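Local coordinates for hypothetical protein ST1511 (Sulfolobus tokodaii, PDB 2EKM), which is of unproven function but belongs to the adenosine-specific kinase family, which suggests a role in handling adenosine or its nucleotides, at residues G15-I20 / G91-V96; N115-L120 / I131-G136. One frame throughout, in Å; residues are numbered along the deposited sequence.

How the contacts relate
Contact 1 (15-20 with 91-96) and contact 2 (115-120 with 131-136) follow one another along the chain, their centres 15 Å apart, and strand 16-22 joins them. One side of that strand carries Asn17 and Ile19 toward helix 93-101 in contact 1; the other carries Val18 and Ile20 toward the hairpin of contact 2. There, Ile20 CD1 lies 3.9 Å from Val119 CG2 and Val18 CG1 is equally close to Leu117 CD2, so a sheet of five strands packs on a sheet of three. Both contacts also reach the second subunit. A glycerol about 3 Å from the side chain of Phe92 probably came from the crystallisation liquor, though such molecules can mark a pocket.

Contact 1 of 2, residues G15-I20 / G91-V96; sequences GTNVII and GFPINV
Asn17 and Pro93 meet where helix 93-101 begins to run over strand 16-22. This helix belongs to a beta-alpha-beta crossover: it leaves strand 83-89, passes over its neighbour 16-22 and leads to 108-113 on the far side. Pro93 suits the first turn of the helix, where a missing N-H costs no helical bond, and its ring rests on the amide of Asn17, with CD 3.4 Å from Asn17 CG. The two side chains meet at about a right angle. A chi1 of -91°, off the usual staggered value, brings the Asn17 amide beside its own backbone N and against the proline ring; OD1 lies 3.4 Å from Pro93 CG. The other end of the amide is turned to water: ND2 donates to a water 2.9 Å away, which in turn sits 2.8 Å from Gly91 O and probably donates to it. ND2 also comes to the edge of the Phe92 ring, with the amide and ring planes 84° apart. An alanine in place of Asn17 would keep CB against the ring but would probably lose the flat amide cover over CD and leave the bridging water without its N-H donor. The backbone of Asn17 is hydrogen-bonded to Ile88 of strand 83-89. Pro93 also packs on His24 of the second subunit. Two residues further along the strand, the contact becomes wholly apolar. Ile19, a branched residue at home in a buried strand, extends its long arm toward the helix, with CD1 4.4 Å from Pro93 CB and 4.2 Å from Val96 CG2.

Contact 2 of 2, residues N115-L120 / I131-G136; sequences NPLQVL and IGVVDG
An antiparallel beta hairpin, strands 117-123 and 128-135, brings Leu120 against Ile131 and Gln118 against Val134. The N-to-C directions of strands 117-120 and 131-135 lie 165° apart. Gln118 and Val134 form a hydrogen-bonded pair, Val134 N reaching Gln118 O at 2.8 Å and Gln118 N returning a bond to Val134 O. Nearer the turn, Leu120 O accepts Ile131 N, and Leu120 CB packs 3.6 Å from Ile131 CG1. Branched Leu120 and Val134 fill their shared face, Leu120 CD2 4.3 Å from Val134 CG2. The backbone angles of Gly132 would jam a CB against Ile131 O. At the open end Gly136 N donates to Pro116 O at 3.1 Å, almost in line with the carbonyl bond (174°); that oxygen also accepts Gln126 NE2 of the second subunit. The face of Leu117, Val119 and Val133 is mostly apolar: Leu117, its CG anti to the backbone N, sets CD1 3.8 Å from Val133 CB. Asp135 closes it at the open end, buried, with OD1 hydrogen-bonded to Thr113 OG1 and OD2 to His82 ND1 of the second subunit. This face packs mainly on the five-stranded sheet and the other on the second subunit: an antiparallel hairpin shared between core and interface.

Contact 1 of 2, residues G15-I20 / G91-V96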
ATOM      1  N   GLY A  15     -17.560  16.400  -9.882  1.00 23.54           N
ATOM      2  CA  GLY A  15     -18.193  16.385  -8.576  1.00 24.07           C
ATOM      3  C   GLY A  15     -17.900  15.148  -7.742  1.00 24.60           C
ATOM      4  O   GLY A  15     -18.127  15.146  -6.530  1.00 25.11           O
ATOM      5  N   THR A  16     -17.395  14.093  -8.371  1.00 22.02           N
ATOM      6  CA  THR A  16     -17.098  12.876  -7.629  1.00 20.16           C
ATOM      7  C   THR A  16     -15.605  12.627  -7.452  1.00 19.87           C
ATOM      8  O   THR A  16     -14.757  13.256  -8.090  1.00 18.13           O
ATOM      9  CB  THR A  16     -17.679  11.621  -8.314  1.00 19.75           C
ATOM     10  OG1 THR A  16     -16.955  11.364  -9.523  1.00 17.96           O
ATOM     11  CG2 THR A  16     -19.155  11.815  -8.635  1.00 18.55           C
ATOM     12  N   ASN A  17     -15.309  11.691  -6.563  1.00 17.66           N
ATOM     13  CA  ASN A  17     -13.948  11.271  -6.282  1.00 18.44           C
ATOM     14  C   ASN A  17     -14.023   9.751  -6.254  1.00 19.16           C
ATOM     15  O   ASN A  17     -15.048   9.184  -5.867  1.00 18.15           O
ATOM     16  CB  ASN A  17     -13.492  11.793  -4.921  1.00 18.27           C
ATOM     17  CG  ASN A  17     -12.818  13.151  -5.007  1.00 19.94           C
ATOM     18  OD1 ASN A  17     -11.605  13.240  -5.207  1.00 17.96           O
ATOM     19  ND2 ASN A  17     -13.603  14.215  -4.861  1.00 16.20           N
ATOM     20  N   VAL A  18     -12.957   9.089  -6.682  1.00 17.94           N
ATOM     21  CA  VAL A  18     -12.951   7.640  -6.674  1.00 18.63           C
ATOM     22  C   VAL A  18     -11.791   7.164  -5.812  1.00 18.48           C
ATOM     23  O   VAL A  18     -10.735   7.793  -5.775  1.00 18.44           O
ATOM     24  CB  VAL A  18     -12.818   7.071  -8.114  1.00 19.23           C
ATOM     25  CG1 VAL A  18     -11.427   7.357  -8.673  1.00 19.35           C
ATOM     26  CG2 VAL A  18     -13.117   5.575  -8.115  1.00 17.73           C
ATOM     27  N   ILE A  19     -12.016   6.076  -5.089  1.00 17.32           N
ATOM     28  CA  ILE A  19     -10.999   5.478  -4.234  1.00 17.23           C
ATOM     29  C   ILE A  19     -10.948   4.001  -4.608  1.00 17.58           C
ATOM     30  O   ILE A  19     -11.956   3.293  -4.526  1.00 19.15           O
ATOM     31  CB  ILE A  19     -11.355   5.608  -2.735  1.00 17.66           C
ATOM     32  CG1 ILE A  19     -11.419   7.086  -2.338  1.00 18.38           C
ATOM     33  CG2 ILE A  19     -10.294   4.897  -1.888  1.00 18.10           C
ATOM     34  CD1 ILE A  19     -11.913   7.318  -0.925  1.00 16.25           C
ATOM     35  N   ILE A  20      -9.774   3.543  -5.025  1.00 15.72           N
ATOM     36  CA  ILE A  20      -9.600   2.158  -5.436  1.00 16.03           C
ATOM     37  C   ILE A  20      -8.531   1.470  -4.595  1.00 16.11           C
ATOM     38  O   ILE A  20      -7.463   2.032  -4.346  1.00 17.05           O
ATOM     39  CB  ILE A  20      -9.207   2.087  -6.931  1.00 15.20           C
ATOM     40  CG1 ILE A  20     -10.218   2.882  -7.762  1.00 15.20           C
ATOM     41  CG2 ILE A  20      -9.169   0.636  -7.395  1.00 15.46           C
ATOM     42  CD1 ILE A  20      -9.868   3.000  -9.235  1.00 15.45           C
ATOM     43  N   GLY A  91     -18.642  15.167  -0.488  1.00 19.94           N
ATOM     44  CA  GLY A  91     -17.637  14.850   0.510  1.00 18.39           C
ATOM     45  C   GLY A  91     -16.333  14.639  -0.236  1.00 19.61           C
ATOM     46  O   GLY A  91     -16.336  14.591  -1.470  1.00 18.66           O
ATOM     47  N   PHE A  92     -15.226  14.499   0.490  1.00 18.15           N
ATOM     48  CA  PHE A  92     -13.926  14.316  -0.146  1.00 18.24           C
ATOM     49  C   PHE A  92     -13.138  13.153   0.441  1.00 18.23           C
ATOM     50  O   PHE A  92     -13.382  12.727   1.568  1.00 17.24           O
ATOM     51  CB  PHE A  92     -13.096  15.598  -0.012  1.00 20.72           C
ATOM     52  CG  PHE A  92     -13.790  16.831  -0.533  1.00 23.09           C
ATOM     53  CD1 PHE A  92     -13.950  17.033  -1.901  1.00 24.03           C
ATOM     54  CD2 PHE A  92     -14.279  17.794   0.352  1.00 23.87           C
ATOM     55  CE1 PHE A  92     -14.584  18.181  -2.389  1.00 26.07           C
ATOM     56  CE2 PHE A  92     -14.917  18.947  -0.122  1.00 27.14           C
ATOM     57  CZ  PHE A  92     -15.069  19.140  -1.498  1.00 26.15           C
ATOM     58  N   PRO A  93     -12.179  12.619  -0.329  1.00 16.89           N
ATOM     59  CA  PRO A  93     -11.350  11.499   0.122  1.00 16.90           C
ATOM     60  C   PRO A  93     -10.725  11.688   1.504  1.00 18.53           C
ATOM     61  O   PRO A  93     -10.710  10.754   2.307  1.00 18.14           O
ATOM     62  CB  PRO A  93     -10.310  11.388  -0.984  1.00 15.84           C
ATOM     63  CG  PRO A  93     -11.132  11.687  -2.206  1.00 16.86           C
ATOM     64  CD  PRO A  93     -11.939  12.903  -1.758  1.00 16.41           C
ATOM     65  N   ILE A  94     -10.215  12.882   1.796  1.00 17.69           N
ATOM     66  CA  ILE A  94      -9.597  13.102   3.103  1.00 17.97           C
ATOM     67  C   ILE A  94     -10.604  12.927   4.234  1.00 18.66           C
ATOM     68  O   ILE A  94     -10.219  12.736   5.387  1.00 18.44           O
ATOM     69  CB  ILE A  94      -8.935  14.502   3.231  1.00 16.92           C
ATOM     70  CG1 ILE A  94      -9.960  15.609   2.987  1.00 16.14           C
ATOM     71  CG2 ILE A  94      -7.765  14.615   2.261  1.00 14.60           C
ATOM     72  CD1 ILE A  94      -9.386  17.006   3.221  1.00 14.88           C
ATOM     73  N   ASN A  95     -11.892  12.991   3.905  1.00 18.06           N
ATOM     74  CA  ASN A  95     -12.929  12.808   4.919  1.00 17.66           C
ATOM     75  C   ASN A  95     -12.990  11.353   5.379  1.00 17.48           C
ATOM     76  O   ASN A  95     -13.287  11.073   6.541  1.00 17.21           O
ATOM     77  CB  ASN A  95     -14.327  13.151   4.382  1.00 15.18           C
ATOM     78  CG  ASN A  95     -14.497  14.615   4.020  1.00 14.90           C
ATOM     79  OD1 ASN A  95     -13.804  15.498   4.534  1.00 17.27           O
ATOM     80  ND2 ASN A  95     -15.455  14.881   3.148  1.00 12.41           N
ATOM     81  N   VAL A  96     -12.711  10.426   4.467  1.00 17.85           N
ATOM     82  CA  VAL A  96     -12.830   9.010   4.799  1.00 17.33           C
ATOM     83  C   VAL A  96     -11.645   8.102   4.533  1.00 17.33           C
ATOM     84  O   VAL A  96     -11.699   6.917   4.855  1.00 15.43           O
ATOM     85  CB  VAL A  96     -14.041   8.391   4.065  1.00 17.39           C
ATOM     86  CG1 VAL A  96     -15.322   9.105   4.476  1.00 17.72           C
ATOM     87  CG2 VAL A  96     -13.842   8.492   2.558  1.00 16.55           C
TER
HETATM   88  O   HOH W   1     -16.470  13.986  -4.216  1.00 24.88           O

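Contact 2 of 2, residues N115-L120 / I131-G136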
ATOM      1  N   ASN A 115      -8.640  13.424 -10.385  1.00 20.85           N
ATOM      2  CA  ASN A 115      -7.864  13.679 -11.599  1.00 21.95           C
ATOM      3  C   ASN A 115      -8.069  12.506 -12.559  1.00 21.84           C
ATOM      4  O   ASN A 115      -8.479  11.418 -12.175  1.00 20.88           O
ATOM      5  CB  ASN A 115      -6.373  13.757 -11.264  1.00 23.79           C
ATOM      6  CG  ASN A 115      -6.020  14.971 -10.438  1.00 26.52           C
ATOM      7  OD1 ASN A 115      -5.108  14.927  -9.614  1.00 30.46           O
ATOM      8  ND2 ASN A 115      -6.726  16.070 -10.664  1.00 25.72           N
ATOM      9  N   PRO A 116      -7.811  12.823 -13.840  1.00 20.77           N
ATOM     10  CA  PRO A 116      -7.913  11.768 -14.829  1.00 21.60           C
ATOM     11  C   PRO A 116      -7.104  10.569 -14.322  1.00 20.58           C
ATOM     12  O   PRO A 116      -5.963  10.753 -13.886  1.00 18.46           O
ATOM     13  CB  PRO A 116      -7.284  12.350 -16.129  1.00 20.89           C
ATOM     14  CG  PRO A 116      -7.650  13.799 -15.989  1.00 22.81           C
ATOM     15  CD  PRO A 116      -7.369  14.073 -14.523  1.00 21.15           C
ATOM     16  N   LEU A 117      -7.687   9.376 -14.319  1.00 19.71           N
ATOM     17  CA  LEU A 117      -7.001   8.226 -13.746  1.00 18.30           C
ATOM     18  C   LEU A 117      -6.985   6.967 -14.598  1.00 19.67           C
ATOM     19  O   LEU A 117      -7.991   6.589 -15.197  1.00 17.88           O
ATOM     20  CB  LEU A 117      -7.630   7.894 -12.388  1.00 18.01           C
ATOM     21  CG  LEU A 117      -7.104   6.676 -11.617  1.00 19.28           C
ATOM     22  CD1 LEU A 117      -5.745   6.994 -11.009  1.00 16.99           C
ATOM     23  CD2 LEU A 117      -8.102   6.304 -10.513  1.00 16.72           C
ATOM     24  N   GLN A 118      -5.825   6.318 -14.630  1.00 19.13           N
ATOM     25  CA  GLN A 118      -5.648   5.071 -15.358  1.00 17.96           C
ATOM     26  C   GLN A 118      -5.185   4.015 -14.356  1.00 18.85           C
ATOM     27  O   GLN A 118      -4.343   4.290 -13.498  1.00 16.49           O
ATOM     28  CB  GLN A 118      -4.576   5.213 -16.441  1.00 17.91           C
ATOM     29  CG  GLN A 118      -4.989   5.982 -17.686  1.00 16.94           C
ATOM     30  CD  GLN A 118      -3.834   6.140 -18.660  1.00 18.49           C
ATOM     31  OE1 GLN A 118      -4.030   6.243 -19.874  1.00 20.93           O
ATOM     32  NE2 GLN A 118      -2.619   6.166 -18.128  1.00 17.85           N
ATOM     33  N   VAL A 119      -5.745   2.815 -14.457  1.00 17.80           N
ATOM     34  CA  VAL A 119      -5.350   1.724 -13.579  1.00 17.00           C
ATOM     35  C   VAL A 119      -4.592   0.728 -14.448  1.00 18.25           C
ATOM     36  O   VAL A 119      -5.083   0.309 -15.497  1.00 17.30           O
ATOM     37  CB  VAL A 119      -6.575   1.035 -12.930  1.00 16.77           C
ATOM     38  CG1 VAL A 119      -6.120  -0.141 -12.079  1.00 16.86           C
ATOM     39  CG2 VAL A 119      -7.334   2.035 -12.064  1.00 15.86           C
ATOM     40  N   LEU A 120      -3.381   0.382 -14.018  1.00 18.16           N
ATOM     41  CA  LEU A 120      -2.528  -0.551 -14.742  1.00 17.08           C
ATOM     42  C   LEU A 120      -2.802  -1.959 -14.236  1.00 18.66           C
ATOM     43  O   LEU A 120      -2.592  -2.260 -13.062  1.00 17.09           O
ATOM     44  CB  LEU A 120      -1.059  -0.173 -14.531  1.00 16.37           C
ATOM     45  CG  LEU A 120      -0.735   1.285 -14.893  1.00 18.14           C
ATOM     46  CD1 LEU A 120       0.672   1.632 -14.449  1.00 15.76           C
ATOM     47  CD2 LEU A 120      -0.897   1.497 -16.392  1.00 19.91           C
ATOM     48  N   ILE A 131      -1.196  -3.416 -10.803  1.00 16.28           N
ATOM     49  CA  ILE A 131       0.215  -3.160 -10.534  1.00 17.26           C
ATOM     50  C   ILE A 131       0.512  -1.687 -10.270  1.00 17.49           C
ATOM     51  O   ILE A 131       1.637  -1.330  -9.923  1.00 19.35           O
ATOM     52  CB  ILE A 131       1.113  -3.657 -11.691  1.00 17.90           C
ATOM     53  CG1 ILE A 131       0.810  -2.882 -12.972  1.00 18.26           C
ATOM     54  CG2 ILE A 131       0.905  -5.149 -11.900  1.00 16.61           C
ATOM     55  CD1 ILE A 131       1.813  -3.147 -14.084  1.00 17.01           C
ATOM     56  N   GLY A 132      -0.501  -0.842 -10.429  1.00 15.38           N
ATOM     57  CA  GLY A 132      -0.322   0.577 -10.191  1.00 15.96           C
ATOM     58  C   GLY A 132      -1.368   1.426 -10.885  1.00 15.31           C
ATOM     59  O   GLY A 132      -2.328   0.909 -11.457  1.00 13.55           O
ATOM     60  N   VAL A 133      -1.187   2.740 -10.822  1.00 15.75           N
ATOM     61  CA  VAL A 133      -2.106   3.670 -11.458  1.00 15.39           C
ATOM     62  C   VAL A 133      -1.349   4.879 -11.992  1.00 16.45           C
ATOM     63  O   VAL A 133      -0.226   5.153 -11.575  1.00 16.84           O
ATOM     64  CB  VAL A 133      -3.169   4.200 -10.462  1.00 16.02           C
ATOM     65  CG1 VAL A 133      -3.930   3.040  -9.824  1.00 15.33           C
ATOM     66  CG2 VAL A 133      -2.497   5.052  -9.390  1.00 14.65           C
ATOM     67  N   VAL A 134      -1.967   5.584 -12.933  1.00 16.30           N
ATOM     68  CA  VAL A 134      -1.391   6.807 -13.470  1.00 16.36           C
ATOM     69  C   VAL A 134      -2.383   7.854 -12.988  1.00 17.65           C
ATOM     70  O   VAL A 134      -3.462   8.020 -13.557  1.00 16.01           O
ATOM     71  CB  VAL A 134      -1.328   6.816 -15.013  1.00 16.22           C
ATOM     72  CG1 VAL A 134      -0.712   8.135 -15.499  1.00 12.83           C
ATOM     73  CG2 VAL A 134      -0.493   5.643 -15.503  1.00 16.74           C
ATOM     74  N   ASP A 135      -2.019   8.530 -11.904  1.00 17.68           N
ATOM     75  CA  ASP A 135      -2.864   9.543 -11.294  1.00 17.79           C
ATOM     76  C   ASP A 135      -2.453  10.937 -11.753  1.00 19.12           C
ATOM     77  O   ASP A 135      -1.453  11.481 -11.292  1.00 17.40           O
ATOM     78  CB  ASP A 135      -2.748   9.459  -9.769  1.00 18.60           C
ATOM     79  CG  ASP A 135      -3.779  10.313  -9.056  1.00 19.92           C
ATOM     80  OD1 ASP A 135      -4.367  11.202  -9.704  1.00 20.65           O
ATOM     81  OD2 ASP A 135      -3.991  10.098  -7.843  1.00 19.85           O
ATOM     82  N   GLY A 136      -3.228  11.511 -12.663  1.00 19.48           N
ATOM     83  CA  GLY A 136      -2.908  12.841 -13.137  1.00 19.19           C
ATOM     84  C   GLY A 136      -1.723  12.866 -14.079  1.00 18.88           C
ATOM     85  O   GLY A 136      -1.397  11.865 -14.722  1.00 18.42           O
TER